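PDB 1R5Q: circadian clock oscillator protein KaiA from Nostoc sp., which probably stimulates autophosphorylation of KaiC within the KaiABC oscillator that sets circadian rhythm in cyanobacteria, with KaiB sequestering it in the dephosphorylating phase of the cycle. Local coordinates for residues L10-Q13 with L14-D17; M79-R82 with L83-I86; D62-S65 with K66-R69; L32-K35 with I36-I40. All coordinates share one frame; numbering follows the deposited sequence.

Interaction 1. Residues L10-Q13 with L14-D17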
loop_
_atom_site.group_PDB
_atom_site.type_symbol
_atom_site.label_atom_id
_atom_site.label_comp_id
_atom_site.label_asym_id
_atom_site.label_seq_id
_atom_site.Cartn_x
_atom_site.Cartn_y
_atom_site.Cartn_z
ATOM N N LEU A 10 -2.772 13.532 -1.969
ATOM C CA LEU A 10 -1.819 12.547 -1.473
ATOM C C LEU A 10 -2.378 11.129 -1.493
ATOM O O LEU A 10 -1.676 10.191 -1.880
ATOM C CB LEU A 10 -1.370 12.897 -0.053
ATOM C CG LEU A 10 -0.522 11.818 0.621
ATOM C CD1 LEU A 10 0.754 11.553 -0.186
ATOM C CD2 LEU A 10 -0.198 12.275 2.044
ATOM N N LEU A 11 -3.631 10.969 -1.077
ATOM C CA LEU A 11 -4.234 9.640 -1.048
ATOM C C LEU A 11 -4.268 8.975 -2.427
ATOM O O LEU A 11 -4.218 7.741 -2.521
ATOM C CB LEU A 11 -5.649 9.689 -0.456
ATOM C CG LEU A 11 -5.785 10.056 1.036
ATOM C CD1 LEU A 11 -7.250 9.901 1.491
ATOM C CD2 LEU A 11 -4.887 9.149 1.877
ATOM N N GLN A 12 -4.363 9.778 -3.492
ATOM C CA GLN A 12 -4.378 9.218 -4.849
ATOM C C GLN A 12 -2.963 8.835 -5.265
ATOM O O GLN A 12 -2.753 7.821 -5.949
ATOM C CB GLN A 12 -4.983 10.210 -5.861
ATOM C CG GLN A 12 -6.514 10.216 -5.871
ATOM C CD GLN A 12 -7.115 8.814 -6.029
ATOM O OE1 GLN A 12 -7.873 8.339 -5.167
ATOM N NE2 GLN A 12 -6.779 8.146 -7.128
ATOM N N GLN A 13 -1.988 9.638 -4.850
ATOM C CA GLN A 13 -0.594 9.332 -5.153
ATOM C C GLN A 13 -0.218 8.022 -4.428
ATOM O O GLN A 13 0.443 7.150 -4.995
ATOM C CB GLN A 13 0.325 10.470 -4.691
ATOM C CG GLN A 13 0.177 11.770 -5.506
ATOM C CD GLN A 13 1.072 12.913 -5.015
ATOM O OE1 GLN A 13 1.158 13.966 -5.656
ATOM N NE2 GLN A 13 1.734 12.712 -3.872
ATOM N N LEU A 14 -0.639 7.895 -3.169
ATOM C CA LEU A 14 -0.344 6.693 -2.395
ATOM C C LEU A 14 -0.979 5.465 -3.033
ATOM O O LEU A 14 -0.364 4.407 -3.087
ATOM C CB LEU A 14 -0.832 6.855 -0.951
ATOM C CG LEU A 14 0.001 7.871 -0.173
ATOM C CD1 LEU A 14 -0.645 8.141 1.185
ATOM C CD2 LEU A 14 1.413 7.345 -0.021
ATOM N N LYS A 15 -2.215 5.602 -3.501
ATOM C CA LYS A 15 -2.885 4.492 -4.166
ATOM C C LYS A 15 -2.066 4.106 -5.417
ATOM O O LYS A 15 -1.822 2.924 -5.688
ATOM C CB LYS A 15 -4.313 4.897 -4.547
ATOM C CG LYS A 15 -5.067 3.866 -5.363
ATOM C CD LYS A 15 -6.580 4.077 -5.281
ATOM C CE LYS A 15 -7.327 3.095 -6.180
ATOM N NZ LYS A 15 -8.812 3.182 -5.993
ATOM N N SER A 16 -1.631 5.113 -6.165
ATOM C CA SER A 16 -0.834 4.863 -7.352
ATOM C C SER A 16 0.442 4.110 -6.978
ATOM O O SER A 16 0.813 3.147 -7.646
ATOM C CB SER A 16 -0.476 6.184 -8.056
ATOM O OG SER A 16 0.628 5.999 -8.927
ATOM N N ASP A 17 1.103 4.548 -5.909
ATOM C CA ASP A 17 2.345 3.915 -5.460
ATOM C C ASP A 17 2.136 2.457 -5.031
ATOM O O ASP A 17 2.968 1.584 -5.333
ATOM C CB ASP A 17 2.939 4.704 -4.290
ATOM C CG ASP A 17 3.406 6.118 -4.692
ATOM O OD1 ASP A 17 3.648 6.930 -3.784
ATOM O OD2 ASP A 17 3.543 6.415 -5.901
#

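Interaction 2. Residues M79-R82 with L83-I86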
loop_
_atom_site.group_PDB
_atom_site.type_symbol
_atom_site.label_atom_id
_atom_site.label_comp_id
_atom_site.label_asym_id
_atom_site.label_seq_id
_atom_site.Cartn_x
_atom_site.Cartn_y
_atom_site.Cartn_z
ATOM N N MET A 79 -6.393 -13.427 -3.635
ATOM C CA MET A 79 -6.034 -13.604 -2.233
ATOM C C MET A 79 -4.538 -13.674 -1.958
ATOM O O MET A 79 -4.100 -13.420 -0.828
ATOM C CB MET A 79 -6.742 -14.833 -1.660
ATOM C CG MET A 79 -8.256 -14.724 -1.735
ATOM S SD MET A 79 -9.170 -15.998 -0.840
ATOM C CE MET A 79 -8.993 -17.398 -1.949
ATOM N N ASP A 80 -3.742 -13.996 -2.977
ATOM C CA ASP A 80 -2.296 -14.052 -2.775
ATOM C C ASP A 80 -1.746 -12.660 -2.451
ATOM O O ASP A 80 -0.711 -12.536 -1.816
ATOM C CB ASP A 80 -1.567 -14.623 -4.006
ATOM C CG ASP A 80 -1.764 -16.127 -4.164
ATOM O OD1 ASP A 80 -1.909 -16.829 -3.132
ATOM O OD2 ASP A 80 -1.757 -16.605 -5.328
ATOM N N TYR A 81 -2.429 -11.609 -2.895
ATOM C CA TYR A 81 -1.963 -10.259 -2.590
ATOM C C TYR A 81 -2.108 -9.935 -1.088
ATOM O O TYR A 81 -1.668 -8.879 -0.643
ATOM C CB TYR A 81 -2.687 -9.218 -3.471
ATOM C CG TYR A 81 -2.116 -9.141 -4.881
ATOM C CD1 TYR A 81 -2.934 -9.327 -6.013
ATOM C CD2 TYR A 81 -0.751 -8.928 -5.081
ATOM C CE1 TYR A 81 -2.388 -9.301 -7.314
ATOM C CE2 TYR A 81 -0.195 -8.903 -6.369
ATOM C CZ TYR A 81 -1.015 -9.087 -7.478
ATOM O OH TYR A 81 -0.448 -9.026 -8.741
ATOM N N ARG A 82 -2.710 -10.834 -0.306
ATOM C CA ARG A 82 -2.802 -10.605 1.137
ATOM C C ARG A 82 -1.390 -10.664 1.731
ATOM O O ARG A 82 -1.129 -10.119 2.813
ATOM C CB ARG A 82 -3.692 -11.646 1.799
ATOM C CG ARG A 82 -5.152 -11.487 1.413
ATOM C CD ARG A 82 -6.001 -12.537 2.071
ATOM N NE ARG A 82 -7.384 -12.497 1.604
ATOM C CZ ARG A 82 -8.271 -13.457 1.845
ATOM N NH1 ARG A 82 -7.916 -14.530 2.543
ATOM N NH2 ARG A 82 -9.516 -13.338 1.401
ATOM N N LEU A 83 -0.475 -11.318 1.012
ATOM C CA LEU A 83 0.918 -11.413 1.451
ATOM C C LEU A 83 1.528 -10.007 1.418
ATOM O O LEU A 83 2.287 -9.602 2.311
ATOM C CB LEU A 83 1.715 -12.334 0.513
ATOM C CG LEU A 83 1.343 -13.821 0.616
ATOM C CD1 LEU A 83 2.053 -14.638 -0.473
ATOM C CD2 LEU A 83 1.733 -14.330 1.993
ATOM N N THR A 84 1.207 -9.292 0.349
ATOM C CA THR A 84 1.661 -7.930 0.160
ATOM C C THR A 84 1.154 -7.050 1.310
ATOM O O THR A 84 1.908 -6.261 1.880
ATOM C CB THR A 84 1.104 -7.334 -1.145
ATOM O OG1 THR A 84 1.493 -8.163 -2.261
ATOM C CG2 THR A 84 1.644 -5.906 -1.323
ATOM N N LEU A 85 -0.121 -7.184 1.642
ATOM C CA LEU A 85 -0.698 -6.369 2.706
ATOM C C LEU A 85 -0.043 -6.688 4.052
ATOM O O LEU A 85 0.242 -5.796 4.853
ATOM C CB LEU A 85 -2.209 -6.589 2.777
ATOM C CG LEU A 85 -2.974 -5.755 3.821
ATOM C CD1 LEU A 85 -2.686 -4.247 3.639
ATOM C CD2 LEU A 85 -4.470 -6.048 3.688
ATOM N N ILE A 86 0.196 -7.966 4.303
ATOM C CA ILE A 86 0.865 -8.353 5.533
ATOM C C ILE A 86 2.235 -7.688 5.616
ATOM O O ILE A 86 2.609 -7.129 6.655
ATOM C CB ILE A 86 1.055 -9.892 5.618
ATOM C CG1 ILE A 86 -0.304 -10.557 5.917
ATOM C CG2 ILE A 86 2.090 -10.233 6.723
ATOM C CD1 ILE A 86 -0.337 -12.060 5.620
#

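Interaction 3. Residues D62-S65 with K66-R69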
loop_
_atom_site.group_PDB
_atom_site.type_symbol
_atom_site.label_atom_id
_atom_site.label_comp_id
_atom_site.label_asym_id
_atom_site.label_seq_id
_atom_site.Cartn_x
_atom_site.Cartn_y
_atom_site.Cartn_z
ATOM N N ASP A 62 -9.988 -4.694 -6.628
ATOM C CA ASP A 62 -11.197 -4.635 -7.458
ATOM C C ASP A 62 -10.860 -4.229 -8.885
ATOM O O ASP A 62 -11.374 -4.826 -9.840
ATOM C CB ASP A 62 -12.229 -3.661 -6.882
ATOM C CG ASP A 62 -13.044 -4.272 -5.752
ATOM O OD1 ASP A 62 -13.008 -5.512 -5.599
ATOM O OD2 ASP A 62 -13.727 -3.511 -5.019
ATOM N N GLU A 63 -10.010 -3.207 -9.016
ATOM C CA GLU A 63 -9.560 -2.721 -10.317
ATOM C C GLU A 63 -8.869 -3.851 -11.073
ATOM O O GLU A 63 -9.177 -4.098 -12.240
ATOM C CB GLU A 63 -8.594 -1.541 -10.146
ATOM C CG GLU A 63 -9.298 -0.224 -9.858
ATOM C CD GLU A 63 -8.360 0.901 -9.429
ATOM O OE1 GLU A 63 -7.209 0.974 -9.934
ATOM O OE2 GLU A 63 -8.799 1.723 -8.587
ATOM N N PHE A 64 -7.940 -4.536 -10.402
ATOM C CA PHE A 64 -7.216 -5.650 -11.010
ATOM C C PHE A 64 -8.140 -6.762 -11.516
ATOM O O PHE A 64 -7.965 -7.260 -12.647
ATOM C CB PHE A 64 -6.251 -6.283 -10.014
ATOM C CG PHE A 64 -5.071 -5.430 -9.664
ATOM C CD1 PHE A 64 -4.108 -5.913 -8.776
ATOM C CD2 PHE A 64 -4.911 -4.153 -10.205
ATOM C CE1 PHE A 64 -2.997 -5.133 -8.431
ATOM C CE2 PHE A 64 -3.801 -3.358 -9.869
ATOM C CZ PHE A 64 -2.842 -3.854 -8.978
ATOM N N SER A 65 -9.103 -7.157 -10.679
ATOM C CA SER A 65 -10.022 -8.237 -11.030
ATOM C C SER A 65 -10.815 -7.868 -12.274
ATOM O O SER A 65 -11.148 -8.729 -13.090
ATOM C CB SER A 65 -10.959 -8.569 -9.853
ATOM O OG SER A 65 -12.007 -7.629 -9.718
ATOM N N LYS A 66 -11.093 -6.576 -12.432
ATOM C CA LYS A 66 -11.815 -6.097 -13.603
ATOM C C LYS A 66 -10.889 -6.144 -14.831
ATOM O O LYS A 66 -11.268 -6.679 -15.876
ATOM C CB LYS A 66 -12.311 -4.662 -13.376
ATOM C CG LYS A 66 -13.690 -4.549 -12.726
ATOM C CD LYS A 66 -13.779 -5.300 -11.408
ATOM C CE LYS A 66 -15.185 -5.212 -10.801
ATOM N NZ LYS A 66 -15.591 -3.810 -10.479
ATOM N N GLN A 67 -9.685 -5.590 -14.706
ATOM C CA GLN A 67 -8.732 -5.601 -15.820
ATOM C C GLN A 67 -8.400 -7.019 -16.302
ATOM O O GLN A 67 -8.139 -7.239 -17.487
ATOM C CB GLN A 67 -7.431 -4.892 -15.429
ATOM C CG GLN A 67 -7.554 -3.389 -15.272
ATOM C CD GLN A 67 -6.225 -2.727 -14.931
ATOM O OE1 GLN A 67 -5.548 -3.122 -13.980
ATOM N NE2 GLN A 67 -5.851 -1.711 -15.699
ATOM N N LEU A 68 -8.408 -7.976 -15.378
ATOM C CA LEU A 68 -8.103 -9.368 -15.698
ATOM C C LEU A 68 -9.333 -10.169 -16.105
ATOM O O LEU A 68 -9.227 -11.358 -16.393
ATOM C CB LEU A 68 -7.444 -10.045 -14.495
ATOM C CG LEU A 68 -5.918 -10.092 -14.384
ATOM C CD1 LEU A 68 -5.280 -8.933 -15.117
ATOM C CD2 LEU A 68 -5.526 -10.109 -12.901
ATOM N N ARG A 69 -10.497 -9.525 -16.122
ATOM C CA ARG A 69 -11.733 -10.210 -16.492
ATOM C C ARG A 69 -11.971 -11.446 -15.621
ATOM O O ARG A 69 -12.313 -12.507 -16.132
ATOM C CB ARG A 69 -11.689 -10.649 -17.966
ATOM C CG ARG A 69 -12.105 -9.593 -18.985
ATOM C CD ARG A 69 -11.105 -8.457 -19.117
ATOM N NE ARG A 69 -11.448 -7.544 -20.218
ATOM C CZ ARG A 69 -12.445 -6.656 -20.187
ATOM N NH1 ARG A 69 -13.215 -6.543 -19.109
ATOM N NH2 ARG A 69 -12.670 -5.872 -21.236
#

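Interaction 4. Residues L32-K35 with I36-I40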
loop_
_atom_site.group_PDB
_atom_site.type_symbol
_atom_site.label_atom_id
_atom_site.label_comp_id
_atom_site.label_asym_id
_atom_site.label_seq_id
_atom_site.Cartn_x
_atom_site.Cartn_y
_atom_site.Cartn_z
ATOM N N LEU A 32 11.854 -3.350 -5.725
ATOM C CA LEU A 32 10.666 -3.536 -4.838
ATOM C C LEU A 32 10.878 -3.027 -3.413
ATOM O O LEU A 32 9.988 -2.408 -2.828
ATOM C CB LEU A 32 10.276 -5.016 -4.776
ATOM C CG LEU A 32 9.080 -5.366 -3.877
ATOM C CD1 LEU A 32 7.828 -4.674 -4.383
ATOM C CD2 LEU A 32 8.884 -6.877 -3.857
ATOM N N LYS A 33 12.053 -3.297 -2.851
ATOM C CA LYS A 33 12.353 -2.882 -1.484
ATOM C C LYS A 33 12.228 -1.375 -1.295
ATOM O O LYS A 33 11.654 -0.909 -0.309
ATOM C CB LYS A 33 13.759 -3.339 -1.094
ATOM C CG LYS A 33 14.081 -3.140 0.376
ATOM C CD LYS A 33 15.448 -3.704 0.713
ATOM C CE LYS A 33 15.691 -3.635 2.201
ATOM N NZ LYS A 33 15.390 -2.266 2.707
ATOM N N GLU A 34 12.754 -0.619 -2.253
ATOM C CA GLU A 34 12.713 0.836 -2.195
ATOM C C GLU A 34 11.311 1.387 -2.384
ATOM O O GLU A 34 10.961 2.405 -1.799
ATOM C CB GLU A 34 13.647 1.436 -3.251
ATOM C CG GLU A 34 14.883 2.086 -2.644
ATOM C CD GLU A 34 14.521 3.188 -1.655
ATOM O OE1 GLU A 34 14.006 4.238 -2.107
ATOM O OE2 GLU A 34 14.740 2.999 -0.432
ATOM N N LYS A 35 10.514 0.729 -3.214
ATOM C CA LYS A 35 9.151 1.190 -3.430
ATOM C C LYS A 35 8.374 1.060 -2.125
ATOM O O LYS A 35 7.606 1.946 -1.758
ATOM C CB LYS A 35 8.448 0.353 -4.498
ATOM C CG LYS A 35 8.894 0.614 -5.925
ATOM C CD LYS A 35 8.117 -0.277 -6.907
ATOM C CE LYS A 35 8.611 -0.079 -8.338
ATOM N NZ LYS A 35 8.016 -1.062 -9.280
ATOM N N ILE A 36 8.586 -0.052 -1.431
ATOM C CA ILE A 36 7.901 -0.316 -0.174
ATOM C C ILE A 36 8.400 0.615 0.920
ATOM O O ILE A 36 7.615 1.149 1.688
ATOM C CB ILE A 36 8.095 -1.792 0.282
ATOM C CG1 ILE A 36 7.259 -2.727 -0.606
ATOM C CG2 ILE A 36 7.671 -1.958 1.738
ATOM C CD1 ILE A 36 7.523 -4.198 -0.349
ATOM N N ASP A 37 9.712 0.809 0.983
ATOM C CA ASP A 37 10.282 1.674 2.003
ATOM C C ASP A 37 9.767 3.101 1.849
ATOM O O ASP A 37 9.457 3.761 2.834
ATOM C CB ASP A 37 11.813 1.642 1.942
ATOM C CG ASP A 37 12.399 0.388 2.589
ATOM O OD1 ASP A 37 11.844 -0.084 3.614
ATOM O OD2 ASP A 37 13.428 -0.117 2.087
ATOM N N LYS A 38 9.646 3.560 0.610
ATOM C CA LYS A 38 9.161 4.913 0.343
ATOM C C LYS A 38 7.679 5.081 0.667
ATOM O O LYS A 38 7.270 6.122 1.189
ATOM C CB LYS A 38 9.406 5.288 -1.122
ATOM C CG LYS A 38 10.865 5.510 -1.471
ATOM C CD LYS A 38 11.016 6.030 -2.910
ATOM C CE LYS A 38 10.239 7.333 -3.132
ATOM N NZ LYS A 38 10.427 7.889 -4.518
ATOM N N PHE A 39 6.880 4.066 0.332
ATOM C CA PHE A 39 5.448 4.072 0.604
ATOM C C PHE A 39 5.249 4.109 2.124
ATOM O O PHE A 39 4.415 4.855 2.641
ATOM C CB PHE A 39 4.775 2.799 0.025
ATOM C CG PHE A 39 3.295 2.668 0.370
ATOM C CD1 PHE A 39 2.331 3.356 -0.359
ATOM C CD2 PHE A 39 2.878 1.890 1.450
ATOM C CE1 PHE A 39 0.997 3.282 -0.026
ATOM C CE2 PHE A 39 1.525 1.809 1.797
ATOM C CZ PHE A 39 0.587 2.502 1.064
ATOM N N ILE A 40 6.015 3.293 2.837
ATOM C CA ILE A 40 5.900 3.239 4.288
ATOM C C ILE A 40 6.223 4.599 4.935
ATOM O O ILE A 40 5.493 5.080 5.797
ATOM C CB ILE A 40 6.830 2.152 4.865
ATOM C CG1 ILE A 40 6.348 0.770 4.384
ATOM C CG2 ILE A 40 6.866 2.225 6.391
ATOM C CD1 ILE A 40 4.853 0.478 4.650
HETATM O O HOH W 1 11.125 -2.807 2.435
#

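Interaction 1. Residues L10-Q13 with L14-D17
Leu10 O accepts the backbone N-H of Leu14, and the next three carbonyls take those of Lys15, Ser16 and Asp17 in the same i to i+4 pattern of an unbroken alpha-helix. The first of these bonds, Leu10 O to Leu14 N, is 2.8 Å long and nearly straight, with an N-H...O angle of 164°. On the same flank the two leucines cross obliquely, Leu10 CG coming to 3.7 Å from Leu14 CD1 while Leu10 CD1 rests 3.8 Å from Leu14 CG. Leu10 reaches this place because its CG stands anti to the backbone N (chi1 172°) and leans forward along the helix. With an alanine at Leu10 the branched end beyond CB is gone, and CG and CD1 of Leu14 would probably lose the neighbour that meets them from the preceding turn, leaving a gap. Leu14 is buried, packing on Ala42 and Val43 of helix 33-45. Lys15 takes another direction, its extended chain carrying NZ to salt bridges with Glu59 and Glu63. At the far end Asp17 curls back until its CG is 3.2 Å from Gln13 O. Since a carboxylate can only accept beside that carbonyl, the approach offers no bond and is probably mildly unfavourable.

Interaction 2. Residues M79-R82 with L83-I86
Thr84 and Tyr81 form the close-packed side of this turn, running alongside each other in the same direction. The hydroxyl of Thr84 meets the tyrosine ring at its edge, in plane, with OG1 3.7 Å from Tyr81 CD2. Both first torsions match: Tyr81 CG (chi1 -79°) and Thr84 OG1 (chi1 -57°) each stand beside their own backbone N, and this brings hydroxyl and ring edge together. Thr84 CB also presses to 3.2 Å from Tyr81 O. The threonine is buried, and its OG1 has no hydrogen-bonding partner in the model. Tyr18 and Leu22 of helix 8-24 cover Thr84, while the tyrosine reaches His57 and Ile61 of helix 50-67 as well as Leu22. Here the chain enters helix 82-100 of a four-helix bundle, and the bonding changes accordingly: Leu83 N reaches back three residues to Asp80 O (3.1 Å), whereas Leu85 N and Ile86 N bond four residues back, to Tyr81 O and Arg82 O. The other side is the exposed one, and there the side chains of Leu83 and Ile86 meet backbone carbonyls across the turn instead of other side chains. Leu83 drapes its CG 3.4 Å from Asp80 O, and Ile86 does the same over the next turn, its CG1 lying 3.2 Å from Arg82 O. Arg82 runs back past the start of the helix, extended from CG to NE, to Met79, whose CG sits 3.6 Å above one face of the guanidinium, displaced from its centre; NE forms a salt bridge with Asp75.

Interaction 3. Residues D62-S65 with K66-R69
Asp62 O takes two hydrogen bonds, from Lys66 N at 3.1 Å and from Ser65 OG at 2.9 Å, both donors arriving from the same face of the carbonyl plane. The serine can do this because its OG lies between backbone N and carbonyl carbon (chi1 78°), turned back toward the preceding turn. If Ser65 gave way to an alanine, Asp62 O would probably keep the amide of Lys66 but lose its second donor. Other backbone bonds continue the helix: Gln67 N to Glu63 O is the straightest across the contact, at 170°, and Leu68 N reaches Phe64 O. The turn then stops in a Schellman motif, where Arg69 has a positive phi and its N bonds to Lys66 O at 3.0 Å. Among van der Waals contacts, Lys66 bends about CB-CG (chi2) so that its CD lies 3.4 Å from Ser65 OG. Gln67 and Phe64 hold ring and amide planes 17° apart, with Gln67 OE1 4.0 Å from Phe64 CD2. Glu63 forms salt bridges with Arg19 and Lys15 of helix 8-24. Phe64, the buried residue of the group, turns to the same helix, packing on Arg19, Leu22 and Leu23.

Interaction 4. Residues L32-K35 with I36-I40
Lys33 and Asp37 form an i to i+4 salt bridge over the first turn of helix 33-45, one member of the four-helix bundle. The lysine starts with CG anti to its backbone N (chi1 -171°), runs out extended and bends only at the last torsion, which brings NZ to 3.0 Å from Asp37 OD2. The bond uses the syn lone pair of that oxygen. Asp37 turns its CG back beside its own N, and this also sets OD2 at 3.1 Å from Lys33 O, another acceptor; the ammonium group probably offsets that repulsion. Glu34 adds further negative charge, its OE2 lying 4.2 Å from Asp37 OD2, with the two carboxylates turned 46° apart. On the inner side Leu32 CG meets Ile36 CD1 at 4.0 Å. Ile36 and Phe39 carry this face into the bundle, against Ile21 and Ile88, and Phe39 also meets the ring of Tyr18. On the exposed flank Glu34 has a chi1 of -109°, off the usual staggered values, and a bend at chi2 carries its OE1 to 3.4 Å from Lys38 CG.

Overall arrangement
Read from the N terminus, the four contacts follow in the order interaction 1, interaction 4, interaction 3, interaction 2. Each is local to a single turn or two, so none closes a long loop, and none nests in or crosses another. They are joined laterally instead. Interaction 1 on helix 8-24 touches interaction 4 on helix 33-45, with Leu14 O 3.5 Å from Phe39 CE1, and reaches interaction 3 on helix 50-67 through Lys15 and Glu63. Interaction 3 in turn meets interaction 2, at the start of helix 82-100, where Phe64 CD1 and Tyr81 CE1 are 4.1 Å apart. The touches run in sequence, 4 to 1 to 3 to 2, one helix meeting the next.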